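Local atomic coordinates of McyG protein (Microcystis aeruginosa PCC 7806, PDB entry 4R0M), a protein that probably activates a phenylpropanoid-type acid as its adenylate for loading onto a carrier domain in microcystin synthesis, and here holds phenylalanyl-adenylate. Residues Asn210-Thr213 with Gln214-Thr218; Leu257-Leu260 with Glu261-Lys265; Ser549-Ile552 with Gln553-Gln557. All blocks are in the same frame, centred on the assembly; numbering follows the deposited sequence.

Interaction 1. Residues Asn210-Thr213 with Gln214-Thr218; sequences NHFT and QQEVT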
loop_
_atom_site.group_PDB
_atom_site.type_symbol
_atom_site.label_atom_id
_atom_site.label_comp_id
_atom_site.label_asym_id
_atom_site.label_seq_id
_atom_site.Cartn_x
_atom_site.Cartn_y
_atom_site.Cartn_z
ATOM N N ASN A 210 -16.262 13.143 -0.164
ATOM C CA ASN A 210 -15.990 13.070 -1.600
ATOM C C ASN A 210 -17.208 12.797 -2.482
ATOM O O ASN A 210 -17.079 12.680 -3.704
ATOM C CB ASN A 210 -14.860 12.074 -1.876
ATOM C CG ASN A 210 -13.549 12.500 -1.237
ATOM O OD1 ASN A 210 -12.996 13.550 -1.566
ATOM N ND2 ASN A 210 -13.046 11.687 -0.316
ATOM N N HIS A 211 -18.381 12.712 -1.852
ATOM C CA HIS A 211 -19.671 12.577 -2.546
ATOM C C HIS A 211 -19.779 11.331 -3.389
ATOM O O HIS A 211 -20.212 11.382 -4.544
ATOM C CB HIS A 211 -19.982 13.822 -3.385
ATOM C CG HIS A 211 -19.793 15.126 -2.645
ATOM N ND1 HIS A 211 -20.614 15.524 -1.655
ATOM C CD2 HIS A 211 -18.840 16.132 -2.795
ATOM C CE1 HIS A 211 -20.204 16.720 -1.186
ATOM N NE2 HIS A 211 -19.119 17.091 -1.886
ATOM N N PHE A 212 -19.383 10.196 -2.817
ATOM C CA PHE A 212 -19.506 8.912 -3.503
ATOM C C PHE A 212 -20.915 8.354 -3.333
ATOM O O PHE A 212 -21.534 8.522 -2.281
ATOM C CB PHE A 212 -18.478 7.898 -2.980
ATOM C CG PHE A 212 -17.038 8.297 -3.195
ATOM C CD1 PHE A 212 -16.656 9.079 -4.285
ATOM C CD2 PHE A 212 -16.051 7.850 -2.321
ATOM C CE1 PHE A 212 -15.326 9.429 -4.476
ATOM C CE2 PHE A 212 -14.720 8.194 -2.509
ATOM C CZ PHE A 212 -14.356 8.981 -3.589
ATOM N N THR A 213 -21.415 7.692 -4.373
ATOM C CA THR A 213 -22.743 7.073 -4.350
ATOM C C THR A 213 -22.663 5.642 -4.878
ATOM O O THR A 213 -21.590 5.193 -5.284
ATOM C CB THR A 213 -23.770 7.879 -5.178
ATOM O OG1 THR A 213 -23.283 8.055 -6.515
ATOM C CG2 THR A 213 -24.026 9.245 -4.550
ATOM N N GLN A 214 -23.792 4.933 -4.881
ATOM C CA GLN A 214 -23.833 3.538 -5.344
ATOM C C GLN A 214 -23.560 3.379 -6.844
ATOM O O GLN A 214 -23.391 2.263 -7.334
ATOM C CB GLN A 214 -25.158 2.865 -4.960
ATOM C CG GLN A 214 -26.406 3.514 -5.539
ATOM C CD GLN A 214 -27.625 2.606 -5.481
ATOM O OE1 GLN A 214 -27.509 1.382 -5.577
ATOM N NE2 GLN A 214 -28.803 3.206 -5.334
ATOM N N GLN A 215 -23.512 4.500 -7.559
ATOM C CA GLN A 215 -23.236 4.500 -8.993
ATOM C C GLN A 215 -21.736 4.482 -9.319
ATOM O O GLN A 215 -21.356 4.394 -10.491
ATOM C CB GLN A 215 -23.909 5.697 -9.678
ATOM C CG GLN A 215 -25.430 5.625 -9.753
ATOM C CD GLN A 215 -26.121 6.250 -8.551
ATOM O OE1 GLN A 215 -25.690 7.279 -8.030
ATOM N NE2 GLN A 215 -27.213 5.634 -8.118
ATOM N N GLU A 216 -20.889 4.562 -8.291
ATOM C CA GLU A 216 -19.437 4.552 -8.487
ATOM C C GLU A 216 -18.956 3.215 -9.034
ATOM O O GLU A 216 -19.584 2.176 -8.818
ATOM C CB GLU A 216 -18.681 4.863 -7.187
ATOM C CG GLU A 216 -19.039 6.172 -6.492
ATOM C CD GLU A 216 -18.730 7.416 -7.306
ATOM O OE1 GLU A 216 -18.044 7.314 -8.345
ATOM O OE2 GLU A 216 -19.182 8.509 -6.897
ATOM N N VAL A 217 -17.844 3.257 -9.758
ATOM C CA VAL A 217 -17.159 2.050 -10.199
ATOM C C VAL A 217 -15.699 2.150 -9.759
ATOM O O VAL A 217 -14.942 2.979 -10.266
ATOM C CB VAL A 217 -17.256 1.853 -11.728
ATOM C CG1 VAL A 217 -16.531 0.583 -12.149
ATOM C CG2 VAL A 217 -18.713 1.805 -12.181
ATOM N N THR A 218 -15.325 1.319 -8.789
ATOM C CA THR A 218 -13.956 1.297 -8.277
ATOM C C THR A 218 -13.137 0.220 -8.973
ATOM O O THR A 218 -13.661 -0.842 -9.315
ATOM C CB THR A 218 -13.901 1.066 -6.750
ATOM O OG1 THR A 218 -14.403 -0.238 -6.437
ATOM C CG2 THR A 218 -14.714 2.118 -6.002
#
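Thr213 and Glu216 close a type I beta turn in the loop that joins helix 196-210 to strand 217-220, a connection from a helix into a strand of the large mixed sheet of this ANL-family adenylation domain. The turn is fastened by Glu216 N donating to Thr213 O at 3.2 Å, a nearly straight bond (163° at the hydrogen) whose donor stands above the carbonyl plane. Glu216 then folds back across the turn: its chain bends at chi2, which returns the carboxylate to the start of the turn, where OE2 takes a weak bond of 3.5 Å from Thr213 N. The same OE2 lies obliquely by the Phe212 ring, 3.7 Å from CD1, with carboxylate and ring planes 72° apart. Further out, Lys299 forms a salt bridge with OE2 and Ser269 a hydrogen bond with OE1, so both oxygens of this buried acid are held and its charge is probably balanced by the lysine. Phe212 packs edge-to-face with Phe300 and touches Met236 and Leu240 of helix 227-240. On the exposed side of the turn, Thr213 OG1, set between its own backbone N and carbonyl carbon (chi1 55°), gives a 2.9 Å hydrogen bond to Gln215 OE1 from above the amide's carbonyl plane.

Interaction 2. Residues Leu257-Leu260 with Glu261-Lys265; sequences LQWL and ELIQK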
loop_
_atom_site.group_PDB
_atom_site.type_symbol
_atom_site.label_atom_id
_atom_site.label_comp_id
_atom_site.label_asym_id
_atom_site.label_seq_id
_atom_site.Cartn_x
_atom_site.Cartn_y
_atom_site.Cartn_z
ATOM N N LEU A 257 -0.420 0.122 -19.673
ATOM C CA LEU A 257 -1.536 0.754 -20.379
ATOM C C LEU A 257 -2.868 0.016 -20.222
ATOM O O LEU A 257 -3.930 0.588 -20.481
ATOM C CB LEU A 257 -1.200 0.962 -21.863
ATOM C CG LEU A 257 -0.136 2.014 -22.206
ATOM C CD1 LEU A 257 -0.024 2.189 -23.711
ATOM C CD2 LEU A 257 -0.423 3.352 -21.538
ATOM N N GLN A 258 -2.805 -1.243 -19.792
ATOM C CA GLN A 258 -4.007 -2.025 -19.495
ATOM C C GLN A 258 -4.854 -1.396 -18.391
ATOM O O GLN A 258 -6.070 -1.585 -18.352
ATOM C CB GLN A 258 -3.648 -3.468 -19.131
ATOM C CG GLN A 258 -3.524 -4.391 -20.332
ATOM C CD GLN A 258 -4.805 -4.465 -21.144
ATOM O OE1 GLN A 258 -4.859 -3.996 -22.281
ATOM N NE2 GLN A 258 -5.850 -5.041 -20.554
ATOM N N TRP A 259 -4.201 -0.650 -17.503
ATOM C CA TRP A 259 -4.886 0.115 -16.466
ATOM C C TRP A 259 -5.785 1.153 -17.076
ATOM O O TRP A 259 -6.928 1.314 -16.649
ATOM C CB TRP A 259 -3.868 0.763 -15.529
ATOM C CG TRP A 259 -4.466 1.445 -14.319
ATOM C CD1 TRP A 259 -5.702 1.199 -13.721
ATOM C CD2 TRP A 259 -3.847 2.490 -13.487
ATOM N NE1 TRP A 259 -5.889 2.006 -12.630
ATOM C CE2 TRP A 259 -4.817 2.802 -12.430
ATOM C CE3 TRP A 259 -2.639 3.177 -13.518
ATOM C CZ2 TRP A 259 -4.565 3.760 -11.459
ATOM C CZ3 TRP A 259 -2.397 4.142 -12.532
ATOM C CH2 TRP A 259 -3.339 4.427 -11.530
ATOM N N LEU A 260 -5.273 1.854 -18.086
ATOM C CA LEU A 260 -6.034 2.861 -18.822
ATOM C C LEU A 260 -7.145 2.227 -19.656
ATOM O O LEU A 260 -8.237 2.787 -19.784
ATOM C CB LEU A 260 -5.098 3.680 -19.719
ATOM C CG LEU A 260 -4.479 4.990 -19.205
ATOM C CD1 LEU A 260 -4.030 4.929 -17.750
ATOM C CD2 LEU A 260 -3.324 5.404 -20.106
ATOM N N GLU A 261 -6.852 1.055 -20.216
ATOM C CA GLU A 261 -7.811 0.283 -20.999
ATOM C C GLU A 261 -9.010 -0.133 -20.144
ATOM O O GLU A 261 -10.160 -0.039 -20.582
ATOM C CB GLU A 261 -7.121 -0.949 -21.595
ATOM C CG GLU A 261 -8.036 -1.910 -22.349
ATOM C CD GLU A 261 -8.255 -1.532 -23.806
ATOM O OE1 GLU A 261 -7.916 -0.400 -24.211
ATOM O OE2 GLU A 261 -8.775 -2.384 -24.559
ATOM N N LEU A 262 -8.729 -0.583 -18.923
ATOM C CA LEU A 262 -9.768 -1.057 -18.013
ATOM C C LEU A 262 -10.615 0.077 -17.435
ATOM O O LEU A 262 -11.809 -0.106 -17.188
ATOM C CB LEU A 262 -9.162 -1.913 -16.899
ATOM C CG LEU A 262 -8.651 -3.306 -17.295
ATOM C CD1 LEU A 262 -7.708 -3.847 -16.229
ATOM C CD2 LEU A 262 -9.790 -4.282 -17.565
ATOM N N ILE A 263 -9.999 1.242 -17.231
ATOM C CA ILE A 263 -10.731 2.440 -16.815
ATOM C C ILE A 263 -11.754 2.830 -17.890
ATOM O O ILE A 263 -12.904 3.141 -17.576
ATOM C CB ILE A 263 -9.783 3.625 -16.508
ATOM C CG1 ILE A 263 -8.962 3.341 -15.245
ATOM C CG2 ILE A 263 -10.567 4.921 -16.336
ATOM C CD1 ILE A 263 -7.725 4.203 -15.097
ATOM N N GLN A 264 -11.322 2.787 -19.149
ATOM C CA GLN A 264 -12.163 3.120 -20.294
ATOM C C GLN A 264 -13.282 2.098 -20.504
ATOM O O GLN A 264 -14.448 2.473 -20.656
ATOM C CB GLN A 264 -11.305 3.221 -21.559
ATOM C CG GLN A 264 -12.077 3.574 -22.822
ATOM C CD GLN A 264 -11.228 3.475 -24.075
ATOM O OE1 GLN A 264 -10.839 4.489 -24.651
ATOM N NE2 GLN A 264 -10.930 2.248 -24.501
ATOM N N LYS A 265 -12.911 0.819 -20.512
ATOM C CA LYS A 265 -13.832 -0.285 -20.780
ATOM C C LYS A 265 -14.954 -0.392 -19.745
ATOM O O LYS A 265 -16.102 -0.666 -20.095
ATOM C CB LYS A 265 -13.057 -1.605 -20.849
ATOM C CG LYS A 265 -13.892 -2.817 -21.231
ATOM C CD LYS A 265 -13.120 -4.109 -21.021
ATOM C CE LYS A 265 -13.983 -5.322 -21.333
ATOM N NZ LYS A 265 -13.204 -6.592 -21.275
#
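Residues 257-260 and 261-265 follow one another without a gap, 258-265 being helix, with Trp259 and Leu262 approaching to 5.3 Å between their CA atoms. Four successive i to i+4 bonds tie them: Glu261 N to Leu257 O, Leu262 N to Gln258 O at 2.9 Å, Ile263 N to Trp259 O, and Gln264 N to Leu260 O. On the buried side, Trp259 and Ile263 meet one turn apart. Ile263 CD1 sits over one face of the indole, 4.0 Å from the centroid of the five-membered ring and 20° off its normal, a CH-pi contact. Its chi1 (-69°) sends CG1 back toward the preceding turn, 3.2 Å from Trp259 O, and the extended chi2 carries CD1 on over the ring. On the more exposed flank, Gln258 and Glu261 run side by side, with Gln258 OE1 3.8 Å from Glu261 CG and their amide and carboxylate planes 49° apart. The indole's rotation is further fixed by NE1 bonding to Ser271 OG on strand 270-273. Trp259 also meets Trp221 and rests on Leu219 of strand 217-220, which Leu262 touches too; Val252 of helix 249-254 adjoins the indole, so helix 258-265 packs on the sheet next to that helix.

Interaction 3. Residues Ser549-Ile552 with Gln553-Gln557; sequences SSRI and QEIDQ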
loop_
_atom_site.group_PDB
_atom_site.type_symbol
_atom_site.label_atom_id
_atom_site.label_comp_id
_atom_site.label_asym_id
_atom_site.label_seq_id
_atom_site.Cartn_x
_atom_site.Cartn_y
_atom_site.Cartn_z
ATOM N N SER A 549 29.375 -4.843 -0.913
ATOM C CA SER A 549 30.822 -4.574 -0.883
ATOM C C SER A 549 31.580 -5.187 -2.063
ATOM O O SER A 549 32.485 -4.563 -2.617
ATOM C CB SER A 549 31.431 -5.044 0.438
ATOM O OG SER A 549 30.942 -4.270 1.519
ATOM N N SER A 550 31.188 -6.401 -2.442
ATOM C CA SER A 550 31.779 -7.108 -3.577
ATOM C C SER A 550 31.493 -6.389 -4.894
ATOM O O SER A 550 32.407 -6.156 -5.693
ATOM C CB SER A 550 31.257 -8.545 -3.643
ATOM O OG SER A 550 31.788 -9.228 -4.765
ATOM N N ARG A 551 30.223 -6.046 -5.107
ATOM C CA ARG A 551 29.790 -5.331 -6.305
ATOM C C ARG A 551 30.407 -3.933 -6.365
ATOM O O ARG A 551 30.840 -3.495 -7.430
ATOM C CB ARG A 551 28.260 -5.260 -6.367
ATOM C CG ARG A 551 27.706 -4.823 -7.714
ATOM C CD ARG A 551 26.255 -5.240 -7.887
ATOM N NE ARG A 551 26.119 -6.685 -8.057
ATOM C CZ ARG A 551 24.968 -7.318 -8.266
ATOM N NH1 ARG A 551 23.828 -6.640 -8.338
ATOM N NH2 ARG A 551 24.958 -8.636 -8.408
ATOM N N ILE A 552 30.453 -3.253 -5.216
ATOM C CA ILE A 552 31.086 -1.935 -5.095
ATOM C C ILE A 552 32.543 -1.975 -5.567
ATOM O O ILE A 552 32.949 -1.164 -6.404
ATOM C CB ILE A 552 30.991 -1.382 -3.650
ATOM C CG1 ILE A 552 29.550 -0.950 -3.343
ATOM C CG2 ILE A 552 31.949 -0.210 -3.444
ATOM C CD1 ILE A 552 29.240 -0.785 -1.869
ATOM N N GLN A 553 33.310 -2.930 -5.042
ATOM C CA GLN A 553 34.705 -3.116 -5.438
ATOM C C GLN A 553 34.817 -3.440 -6.926
ATOM O O GLN A 553 35.644 -2.858 -7.629
ATOM C CB GLN A 553 35.381 -4.204 -4.594
ATOM C CG GLN A 553 35.584 -3.838 -3.128
ATOM C CD GLN A 553 36.444 -2.598 -2.934
ATOM O OE1 GLN A 553 37.584 -2.536 -3.401
ATOM N NE2 GLN A 553 35.900 -1.606 -2.236
ATOM N N GLU A 554 33.963 -4.353 -7.392
ATOM C CA GLU A 554 33.924 -4.781 -8.792
ATOM C C GLU A 554 33.678 -3.611 -9.752
ATOM O O GLU A 554 34.320 -3.521 -10.804
ATOM C CB GLU A 554 32.855 -5.861 -8.983
ATOM C CG GLU A 554 32.846 -6.517 -10.357
ATOM C CD GLU A 554 31.592 -7.338 -10.616
ATOM O OE1 GLU A 554 30.552 -7.081 -9.969
ATOM O OE2 GLU A 554 31.642 -8.240 -11.479
ATOM N N ILE A 555 32.751 -2.729 -9.383
ATOM C CA ILE A 555 32.457 -1.527 -10.166
ATOM C C ILE A 555 33.641 -0.562 -10.110
ATOM O O ILE A 555 34.054 -0.018 -11.136
ATOM C CB ILE A 555 31.156 -0.833 -9.692
ATOM C CG1 ILE A 555 29.945 -1.726 -9.978
ATOM C CG2 ILE A 555 30.964 0.512 -10.385
ATOM C CD1 ILE A 555 28.762 -1.457 -9.077
ATOM N N ASP A 556 34.191 -0.375 -8.910
ATOM C CA ASP A 556 35.362 0.477 -8.709
ATOM C C ASP A 556 36.578 -0.034 -9.485
ATOM O O ASP A 556 37.382 0.759 -9.979
ATOM C CB ASP A 556 35.691 0.594 -7.220
ATOM C CG ASP A 556 36.514 1.827 -6.899
ATOM O OD1 ASP A 556 36.162 2.926 -7.379
ATOM O OD2 ASP A 556 37.510 1.699 -6.157
ATOM N N GLN A 557 36.699 -1.358 -9.589
ATOM C CA GLN A 557 37.745 -1.994 -10.390
ATOM C C GLN A 557 37.497 -1.806 -11.883
ATOM O O GLN A 557 38.445 -1.740 -12.670
ATOM C CB GLN A 557 37.846 -3.487 -10.070
ATOM C CG GLN A 557 38.539 -3.805 -8.752
ATOM C CD GLN A 557 38.176 -5.179 -8.213
ATOM O OE1 GLN A 557 37.936 -6.119 -8.974
ATOM N NE2 GLN A 557 38.136 -5.301 -6.891
#
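Arg551 and Ile555, one turn apart on helix 549-558, make the closest contact between side chains across these residues: Arg551 CG meets Ile555 CD1 at 3.8 Å, the two chains slanting across one another. Both torsions serve the meeting. The arginine CG stands anti to its backbone N (chi1 -167°), while the isoleucine CG1 leans back along the helix, anti to its carbonyl carbon (chi1 -66°), which with an extended chi2 brings Ile555 CD1 to 3.3 Å from Arg551 O. That carbonyl also accepts Ile555 N at 2.8 Å, so polar and apolar parts of Ile555 converge on it. This is the packed side. Ile552 touches Tyr517 and Ile519 of strand 517-520, and Ile555, the buried residue here, rests on Pro520. Beyond the aliphatic contact the arginine bends at chi3 and carries its guanidinium off the helix, where NH1 forms a salt bridge with Glu522 and a hydrogen bond with Pro520 O; the charged end thus links the helix to the end of the strand and the loop after it.

The other side is loose. Gln553, Glu554 and Asp556 are exposed, and they meet the preceding turn chiefly through CB or CG: Gln553 CG passes 3.2 Å from Ser549 O, and Glu554 CB lies 3.3 Å from Ser550 O. Glu554 is extended, and its OE1 stays 4.8 Å from Arg551 NE, too far for a salt bridge, though opposite charges at that range may still attract weakly. The backbone N-H groups of Gln553, Glu554 and Asp556 donate in turn to the carbonyl O atoms of Ser549, Ser550 and Ile552. The pattern is that of an amphipathic alpha helix, with i to i+4 bonding throughout and an apolar stripe of Ile552 and Ile555 laid against a strand.

In the fold
Interactions 1 and 2 belong to the same adenylation region: interaction 1 leads into a strand of the large sheet on which the helix of interaction 2 packs. The strand begun at 217-218 continues to Leu219, on which Trp259 and Leu262 of interaction 2 pack, so the two are related through that strand although their nearest atoms remain about 7 Å apart. Neither is at the ligand, but the side chains of Phe212 and Trp259 come to about 10 and 11 Å from the bound phenylalanyl-adenylate. Interaction 3 stands apart on helix 549-558, its centre about 53 Å from that of interaction 1 and about 43 Å from that of interaction 2. Interactions 1 and 3 lie on opposite sides of the chain's centre.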